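Local coordinates for protein SusD homolog (Bacteroides thetaiotaomicron, PDB 4MRU) that probably binds mucin O-glycans at the outer membrane of a gut bacterium, as a SusD-family lipoprotein working in glycan uptake, at residues I28-Q32 with F181-V187; K234-N238 with L358-E362. All coordinates share one frame; numbering follows the deposited sequence.

Contact 1: residues I28-Q32 with F181-V187; sequences IRGLQ and FEKLDDV
Ile28 starts the contact by laying its CG2 methyl against the backbone carbonyl of Leu184, 3.1 Å from Ile28 CG2 to Leu184 O. That oxygen is buried here and has no hydrogen-bonding partner in the model; the methyl, with CB and CD1 of the same side chain close by, helps to cover it. Ile28 CD1 also meets the rim of the Phe181 ring near its plane, 4.1 Å from Phe181 CE2; the ring itself is seated against Val105, Ala106 and Leu109 of helix 104-125.

One residue on, Arg29, with CG anti to its carbonyl carbon (chi1 -71°) and the chain extended on to NE, takes hold of Asp186 side-on in a salt bridge: Arg29 NE reaches Asp186 OD2 at 2.8 Å in a nearly straight bond (168°), and Arg29 NH2 reaches Asp186 OD1 at 3.0 Å. The guanidinium and carboxylate planes are turned 60° apart, and both carboxylate oxygens are approached from above their plane. Arg29 NH2 also donates to Lys183 O at 2.9 Å, while Leu184 C lies over one guanidinium face, offset toward its rim. The arginine thus pins a loop that leaves the type I beta turn Phe181-Leu184 and enters an Asx turn at Asp185, between helices 152-173 and 192-209 of this TPR-like SusD fold.

Gln32 OE1 accepts from Asp186 N (3.0 Å) on a lone pair; Gln32 NE2 gives to Asp185 OD1 at 2.9 Å. Val187 N reaches that OD1 from the opposite face, closing the Asx turn, and Tyr188 N bonds to it as well, while Gly190 N and Trp195 NE1 hold Asp185 OD2. Val187 CG2 packs against the Gln32 amide at a slant, 3.5 Å from Gln32 NE2.

Contact 2: residues K234-N238 with L358-E362; sequences KNDDN and LSFEE
Asn235 carries this contact almost alone, its amide nitrogen forking between the backbone and a side chain of helix 348-363. One N-H of Asn235 ND2 points at the carbonyl of Leu358, 3.0 Å from Leu358 O and close to straight (165°), with the acceptor lying in the amide plane. The other goes from Asn235 ND2 to Glu361 OE2 at 2.9 Å, met on the anti side of the carboxylate and somewhat out of its plane. Leu358 O already receives Glu362 N in the helix's own bonding, so it accepts twice, and the asparagine joins the helix without breaking its ladder.

Glu361 gets there with CG anti to the backbone N (chi1 174°) and the chain extended to the carboxylate, which is turned 66° from the amide; the two side chains run past each other in opposite directions. A water ties the same OE2 to Asn235 N, 2.8 Å from that nitrogen, so Glu361 serves both the side chain and the backbone of the asparagine. Leu358 CD2 comes up beside Asn235 ND2 at 4.0 Å.

On the carbonyl side, Asn235 OD1 accepts from Asn238 ND2 at 3.0 Å, and a second water links it to Glu362 OE1. Together these bonds fix which way round the amide sits, nitrogen to the helix and oxygen to Asn238. Glu362 is extended as well and crosses the Asn235 side chain at about a right angle, Glu362 CB 3.8 Å from Asn235 OD1. Asn238 OD1 is taken by Ala327 N at the start of helix 327-339.

The arrangement is a 3-10 turn, 235-237, docked by an asparagine onto the side of a helix at the surface of the helix-rich SusD-like fold.

Overall arrangement
From the N terminus, helix 24-32 comes first, and contact 1 closes a long, mostly helical loop when the chain returns at 181-187, between helices 152-173 and 192-209. The chain then runs through helices 192-209 and 216-229 before contact 2 opens at 234-238; that loop closes at 358-362 on helix 348-363. The two loops follow in series, neither nesting nor crossing. The centres of contact 1 and contact 2 lie about 22 Å apart. Strand 239-241, directly after 234-238, runs back to contact 1, where its Phe241 packs on Gln32, Asp186 and Val187. The hydroxyl of Tyr188, just past 181-187, hydrogen-bonds to the backbone O of Asp237.

Contact 1: residues I28-Q32 with F181-V187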
ATOM      1  N   ILE A  28     -10.779   5.792  18.787  1.00 23.16           N
ATOM      2  CA  ILE A  28      -9.504   5.260  18.362  1.00 20.13           C
ATOM      3  C   ILE A  28      -9.702   4.039  17.436  1.00 22.44           C
ATOM      4  O   ILE A  28      -9.065   3.954  16.395  1.00 21.74           O
ATOM      5  CB  ILE A  28      -8.640   4.899  19.598  1.00 22.90           C
ATOM      6  CG1 ILE A  28      -8.212   6.198  20.315  1.00 29.12           C
ATOM      7  CG2 ILE A  28      -7.452   4.071  19.185  1.00 23.76           C
ATOM      8  CD1 ILE A  28      -7.398   5.965  21.565  1.00 38.09           C
ATOM      9  N   ARG A  29     -10.599   3.112  17.794  1.00 22.34           N
ATOM     10  CA  ARG A  29     -10.868   1.965  16.893  1.00 22.29           C
ATOM     11  C   ARG A  29     -11.442   2.426  15.536  1.00 20.90           C
ATOM     12  O   ARG A  29     -11.161   1.824  14.518  1.00 25.43           O
ATOM     13  CB  ARG A  29     -11.792   0.972  17.532  1.00 25.15           C
ATOM     14  CG  ARG A  29     -11.167   0.178  18.675  1.00 25.09           C
ATOM     15  CD  ARG A  29     -12.224  -0.690  19.385  1.00 29.79           C
ATOM     16  NE  ARG A  29     -11.523  -1.502  20.358  1.00 29.06           N
ATOM     17  CZ  ARG A  29     -11.397  -1.228  21.652  1.00 29.79           C
ATOM     18  NH1 ARG A  29     -12.087  -0.234  22.228  1.00 33.93           N
ATOM     19  NH2 ARG A  29     -10.610  -2.001  22.383  1.00 30.16           N
ATOM     20  N   GLY A  30     -12.265   3.471  15.558  1.00 22.26           N
ATOM     21  CA  GLY A  30     -12.806   4.050  14.361  1.00 21.79           C
ATOM     22  C   GLY A  30     -11.682   4.542  13.442  1.00 22.62           C
ATOM     23  O   GLY A  30     -11.687   4.273  12.258  1.00 23.75           O
ATOM     24  N   LEU A  31     -10.736   5.285  14.014  1.00 19.81           N
ATOM     25  CA  LEU A  31      -9.565   5.715  13.289  1.00 19.43           C
ATOM     26  C   LEU A  31      -8.700   4.552  12.797  1.00 18.57           C
ATOM     27  O   LEU A  31      -8.217   4.551  11.649  1.00 19.54           O
ATOM     28  CB  LEU A  31      -8.738   6.667  14.178  1.00 21.16           C
ATOM     29  CG  LEU A  31      -9.325   8.052  14.443  1.00 20.55           C
ATOM     30  CD1 LEU A  31      -8.544   8.747  15.563  1.00 21.16           C
ATOM     31  CD2 LEU A  31      -9.337   8.900  13.173  1.00 18.13           C
ATOM     32  N   GLN A  32      -8.465   3.551  13.651  1.00 19.46           N
ATOM     33  CA  GLN A  32      -7.671   2.388  13.233  1.00 19.49           C
ATOM     34  C   GLN A  32      -8.317   1.665  12.050  1.00 19.81           C
ATOM     35  O   GLN A  32      -7.625   1.129  11.177  1.00 19.90           O
ATOM     36  CB  GLN A  32      -7.462   1.423  14.412  1.00 19.38           C
ATOM     37  CG  GLN A  32      -6.628   2.053  15.509  1.00 19.60           C
ATOM     38  CD  GLN A  32      -6.376   1.178  16.738  1.00 18.12           C
ATOM     39  OE1 GLN A  32      -7.165   0.305  17.110  1.00 21.55           O
ATOM     40  NE2 GLN A  32      -5.285   1.455  17.394  1.00 21.41           N
ATOM     41  N   PHE A 181      -4.175   2.621  27.882  1.00 25.66           N
ATOM     42  CA  PHE A 181      -4.760   2.462  26.551  1.00 24.62           C
ATOM     43  C   PHE A 181      -4.947   1.004  26.193  1.00 25.77           C
ATOM     44  O   PHE A 181      -5.299   0.684  25.044  1.00 24.69           O
ATOM     45  CB  PHE A 181      -3.896   3.189  25.504  1.00 26.14           C
ATOM     46  CG  PHE A 181      -4.017   4.671  25.588  1.00 27.74           C
ATOM     47  CD1 PHE A 181      -3.281   5.399  26.502  1.00 29.34           C
ATOM     48  CD2 PHE A 181      -4.879   5.337  24.747  1.00 30.82           C
ATOM     49  CE1 PHE A 181      -3.438   6.784  26.593  1.00 36.08           C
ATOM     50  CE2 PHE A 181      -5.030   6.704  24.816  1.00 30.07           C
ATOM     51  CZ  PHE A 181      -4.323   7.436  25.741  1.00 31.86           C
ATOM     52  N   GLU A 182      -4.731   0.124  27.167  1.00 24.85           N
ATOM     53  CA  GLU A 182      -4.786  -1.306  26.935  1.00 24.32           C
ATOM     54  C   GLU A 182      -6.112  -1.748  26.343  1.00 25.26           C
ATOM     55  O   GLU A 182      -6.139  -2.682  25.529  1.00 26.37           O
ATOM     56  CB  GLU A 182      -4.595  -2.077  28.236  1.00 25.98           C
ATOM     57  CG  GLU A 182      -3.157  -2.199  28.690  1.00 32.29           C
ATOM     58  CD  GLU A 182      -2.539  -0.879  29.158  1.00 35.00           C
ATOM     59  OE1 GLU A 182      -3.254  -0.017  29.753  1.00 29.28           O
ATOM     60  OE2 GLU A 182      -1.334  -0.688  28.884  1.00 32.42           O
ATOM     61  N   LYS A 183      -7.196  -1.102  26.769  1.00 23.99           N
ATOM     62  CA  LYS A 183      -8.546  -1.470  26.345  1.00 26.94           C
ATOM     63  C   LYS A 183      -9.099  -0.517  25.270  1.00 26.38           C
ATOM     64  O   LYS A 183     -10.232  -0.649  24.874  1.00 28.79           O
ATOM     65  CB  LYS A 183      -9.454  -1.541  27.575  1.00 30.70           C
ATOM     66  CG  LYS A 183      -8.955  -2.631  28.555  1.00 38.18           C
ATOM     67  CD  LYS A 183      -9.954  -3.034  29.621  1.00 44.81           C
ATOM     68  CE  LYS A 183     -10.420  -1.792  30.358  1.00 59.06           C
ATOM     69  NZ  LYS A 183     -10.928  -2.091  31.729  1.00 60.62           N
ATOM     70  N   LEU A 184      -8.240   0.355  24.746  1.00 24.76           N
ATOM     71  CA  LEU A 184      -8.611   1.425  23.841  1.00 26.46           C
ATOM     72  C   LEU A 184      -7.936   1.354  22.491  1.00 25.13           C
ATOM     73  O   LEU A 184      -7.988   2.311  21.719  1.00 30.08           O
ATOM     74  CB  LEU A 184      -8.223   2.773  24.470  1.00 26.83           C
ATOM     75  CG  LEU A 184      -8.738   3.148  25.854  1.00 31.22           C
ATOM     76  CD1 LEU A 184      -8.314   4.571  26.128  1.00 34.96           C
ATOM     77  CD2 LEU A 184     -10.243   2.986  25.983  1.00 31.03           C
ATOM     78  N   ASP A 185      -7.304   0.232  22.180  1.00 24.55           N
ATOM     79  CA  ASP A 185      -6.329   0.194  21.092  1.00 22.23           C
ATOM     80  C   ASP A 185      -6.193  -1.244  20.625  1.00 21.25           C
ATOM     81  O   ASP A 185      -5.730  -2.105  21.384  1.00 22.62           O
ATOM     82  CB  ASP A 185      -5.012   0.765  21.621  1.00 23.10           C
ATOM     83  CG  ASP A 185      -3.780   0.368  20.766  1.00 24.46           C
ATOM     84  OD1 ASP A 185      -3.927   0.010  19.567  1.00 22.92           O
ATOM     85  OD2 ASP A 185      -2.666   0.401  21.330  1.00 24.64           O
ATOM     86  N   ASP A 186      -6.654  -1.541  19.421  1.00 19.35           N
ATOM     87  CA  ASP A 186      -6.632  -2.964  18.945  1.00 20.06           C
ATOM     88  C   ASP A 186      -5.517  -3.280  17.988  1.00 20.31           C
ATOM     89  O   ASP A 186      -5.563  -4.266  17.216  1.00 21.79           O
ATOM     90  CB  ASP A 186      -8.000  -3.325  18.345  1.00 22.40           C
ATOM     91  CG  ASP A 186      -9.068  -3.518  19.438  1.00 23.41           C
ATOM     92  OD1 ASP A 186      -8.723  -3.546  20.632  1.00 24.30           O
ATOM     93  OD2 ASP A 186     -10.246  -3.685  19.089  1.00 24.19           O
ATOM     94  N   VAL A 187      -4.488  -2.444  18.037  1.00 18.87           N
ATOM     95  CA  VAL A 187      -3.257  -2.659  17.253  1.00 19.07           C
ATOM     96  C   VAL A 187      -2.190  -3.132  18.227  1.00 20.69           C
ATOM     97  O   VAL A 187      -1.709  -4.262  18.113  1.00 20.11           O
ATOM     98  CB  VAL A 187      -2.819  -1.398  16.508  1.00 19.53           C
ATOM     99  CG1 VAL A 187      -1.425  -1.564  15.872  1.00 22.92           C
ATOM    100  CG2 VAL A 187      -3.834  -1.092  15.417  1.00 17.47           C
TER

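Contact 2: residues K234-N238 with L358-E362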
ATOM      1  N   LYS A 234      11.306  -7.187  14.522  1.00 24.26           N
ATOM      2  CA  LYS A 234      10.838  -8.502  14.842  1.00 25.53           C
ATOM      3  C   LYS A 234       9.391  -8.617  14.452  1.00 23.99           C
ATOM      4  O   LYS A 234       8.656  -7.652  14.603  1.00 21.15           O
ATOM      5  CB  LYS A 234      10.884  -8.726  16.367  1.00 30.23           C
ATOM      6  CG  LYS A 234      12.252  -8.715  17.016  1.00 49.51           C
ATOM      7  CD  LYS A 234      12.144  -8.936  18.521  1.00 49.78           C
ATOM      8  CE  LYS A 234      11.086  -8.036  19.157  1.00 62.73           C
ATOM      9  NZ  LYS A 234      11.169  -7.965  20.636  1.00 69.75           N
ATOM     10  N   ASN A 235       8.972  -9.780  13.977  1.00 19.34           N
ATOM     11  CA  ASN A 235       7.590  -9.954  13.590  1.00 19.32           C
ATOM     12  C   ASN A 235       6.583  -9.742  14.758  1.00 21.95           C
ATOM     13  O   ASN A 235       5.453  -9.367  14.552  1.00 21.27           O
ATOM     14  CB  ASN A 235       7.413 -11.333  12.965  1.00 18.57           C
ATOM     15  CG  ASN A 235       7.777 -11.332  11.483  1.00 21.26           C
ATOM     16  OD1 ASN A 235       7.395 -10.430  10.725  1.00 22.95           O
ATOM     17  ND2 ASN A 235       8.504 -12.340  11.062  1.00 21.57           N
ATOM     18  N   ASP A 236       7.016  -9.985  15.991  1.00 22.99           N
ATOM     19  CA  ASP A 236       6.150  -9.737  17.157  1.00 24.76           C
ATOM     20  C   ASP A 236       5.771  -8.268  17.309  1.00 26.51           C
ATOM     21  O   ASP A 236       4.763  -7.983  17.930  1.00 26.93           O
ATOM     22  CB  ASP A 236       6.818 -10.210  18.449  1.00 34.11           C
ATOM     23  CG  ASP A 236       6.763 -11.722  18.617  1.00 41.14           C
ATOM     24  OD1 ASP A 236       5.951 -12.407  17.918  1.00 41.75           O
ATOM     25  OD2 ASP A 236       7.548 -12.217  19.446  1.00 54.86           O
ATOM     26  N   ASP A 237       6.545  -7.355  16.723  1.00 20.47           N
ATOM     27  CA  ASP A 237       6.235  -5.947  16.796  1.00 19.85           C
ATOM     28  C   ASP A 237       5.474  -5.416  15.557  1.00 18.79           C
ATOM     29  O   ASP A 237       5.297  -4.227  15.435  1.00 20.72           O
ATOM     30  CB  ASP A 237       7.527  -5.158  17.022  1.00 21.27           C
ATOM     31  CG  ASP A 237       8.119  -5.417  18.405  1.00 24.36           C
ATOM     32  OD1 ASP A 237       7.300  -5.601  19.341  1.00 21.95           O
ATOM     33  OD2 ASP A 237       9.360  -5.409  18.560  1.00 25.35           O
ATOM     34  N   ASN A 238       5.080  -6.285  14.637  1.00 17.82           N
ATOM     35  CA  ASN A 238       4.348  -5.847  13.458  1.00 19.12           C
ATOM     36  C   ASN A 238       3.090  -5.113  13.906  1.00 19.92           C
ATOM     37  O   ASN A 238       2.485  -5.495  14.916  1.00 22.12           O
ATOM     38  CB  ASN A 238       3.941  -7.040  12.569  1.00 19.39           C
ATOM     39  CG  ASN A 238       5.135  -7.747  11.921  1.00 19.83           C
ATOM     40  OD1 ASN A 238       6.238  -7.218  11.862  1.00 19.37           O
ATOM     41  ND2 ASN A 238       4.884  -8.937  11.385  1.00 21.05           N
ATOM     42  N   LEU A 358      12.236 -12.779   7.164  1.00 18.50           N
ATOM     43  CA  LEU A 358      11.172 -12.272   8.007  1.00 20.10           C
ATOM     44  C   LEU A 358       9.806 -12.501   7.392  1.00 18.63           C
ATOM     45  O   LEU A 358       8.877 -12.830   8.112  1.00 20.27           O
ATOM     46  CB  LEU A 358      11.343 -10.774   8.273  1.00 17.90           C
ATOM     47  CG  LEU A 358      12.471 -10.426   9.227  1.00 20.77           C
ATOM     48  CD1 LEU A 358      12.779  -8.940   9.186  1.00 19.33           C
ATOM     49  CD2 LEU A 358      12.144 -10.852  10.645  1.00 21.45           C
ATOM     50  N   SER A 359       9.658 -12.267   6.089  1.00 20.52           N
ATOM     51  CA  SER A 359       8.363 -12.537   5.453  1.00 19.12           C
ATOM     52  C   SER A 359       8.027 -14.034   5.514  1.00 20.25           C
ATOM     53  O   SER A 359       6.906 -14.394   5.797  1.00 17.57           O
ATOM     54  CB  SER A 359       8.338 -12.035   4.021  1.00 19.17           C
ATOM     55  OG  SER A 359       7.195 -12.452   3.332  1.00 17.40           O
ATOM     56  N   PHE A 360       8.964 -14.912   5.173  1.00 16.45           N
ATOM     57  CA  PHE A 360       8.698 -16.359   5.342  1.00 19.17           C
ATOM     58  C   PHE A 360       8.284 -16.697   6.774  1.00 21.21           C
ATOM     59  O   PHE A 360       7.301 -17.452   7.024  1.00 20.77           O
ATOM     60  CB  PHE A 360       9.934 -17.224   4.976  1.00 19.08           C
ATOM     61  CG  PHE A 360      10.096 -17.486   3.497  1.00 19.17           C
ATOM     62  CD1 PHE A 360      10.151 -16.440   2.589  1.00 18.90           C
ATOM     63  CD2 PHE A 360      10.200 -18.810   3.012  1.00 19.83           C
ATOM     64  CE1 PHE A 360      10.361 -16.686   1.254  1.00 18.02           C
ATOM     65  CE2 PHE A 360      10.413 -19.052   1.662  1.00 20.05           C
ATOM     66  CZ  PHE A 360      10.454 -17.998   0.779  1.00 17.56           C
ATOM     67  N   GLU A 361       9.026 -16.163   7.723  1.00 21.85           N
ATOM     68  CA  GLU A 361       8.743 -16.434   9.116  1.00 20.61           C
ATOM     69  C   GLU A 361       7.320 -15.936   9.457  1.00 19.26           C
ATOM     70  O   GLU A 361       6.566 -16.646  10.128  1.00 20.61           O
ATOM     71  CB  GLU A 361       9.800 -15.796  10.027  1.00 23.72           C
ATOM     72  CG  GLU A 361       9.481 -15.927  11.530  1.00 29.15           C
ATOM     73  CD  GLU A 361      10.425 -15.133  12.434  1.00 33.04           C
ATOM     74  OE1 GLU A 361      11.502 -15.650  12.783  1.00 35.38           O
ATOM     75  OE2 GLU A 361      10.111 -13.979  12.773  1.00 30.03           O
ATOM     76  N   GLU A 362       6.936 -14.746   8.975  1.00 22.26           N
ATOM     77  CA  GLU A 362       5.600 -14.138   9.235  1.00 21.85           C
ATOM     78  C   GLU A 362       4.489 -15.094   8.838  1.00 22.00           C
ATOM     79  O   GLU A 362       3.464 -15.188   9.504  1.00 23.45           O
ATOM     80  CB  GLU A 362       5.479 -12.795   8.487  1.00 23.07           C
ATOM     81  CG  GLU A 362       4.201 -11.962   8.687  1.00 24.54           C
ATOM     82  CD  GLU A 362       4.037 -10.844   7.627  1.00 29.87           C
ATOM     83  OE1 GLU A 362       5.071 -10.359   7.017  1.00 25.99           O
ATOM     84  OE2 GLU A 362       2.862 -10.406   7.438  1.00 23.62           O
TER
HETATM   85  O   HOH W   1      10.780 -11.963  14.199  1.00 20.95           O
HETATM   86  O   HOH W   2       7.460  -9.505   8.327  1.00 21.07           O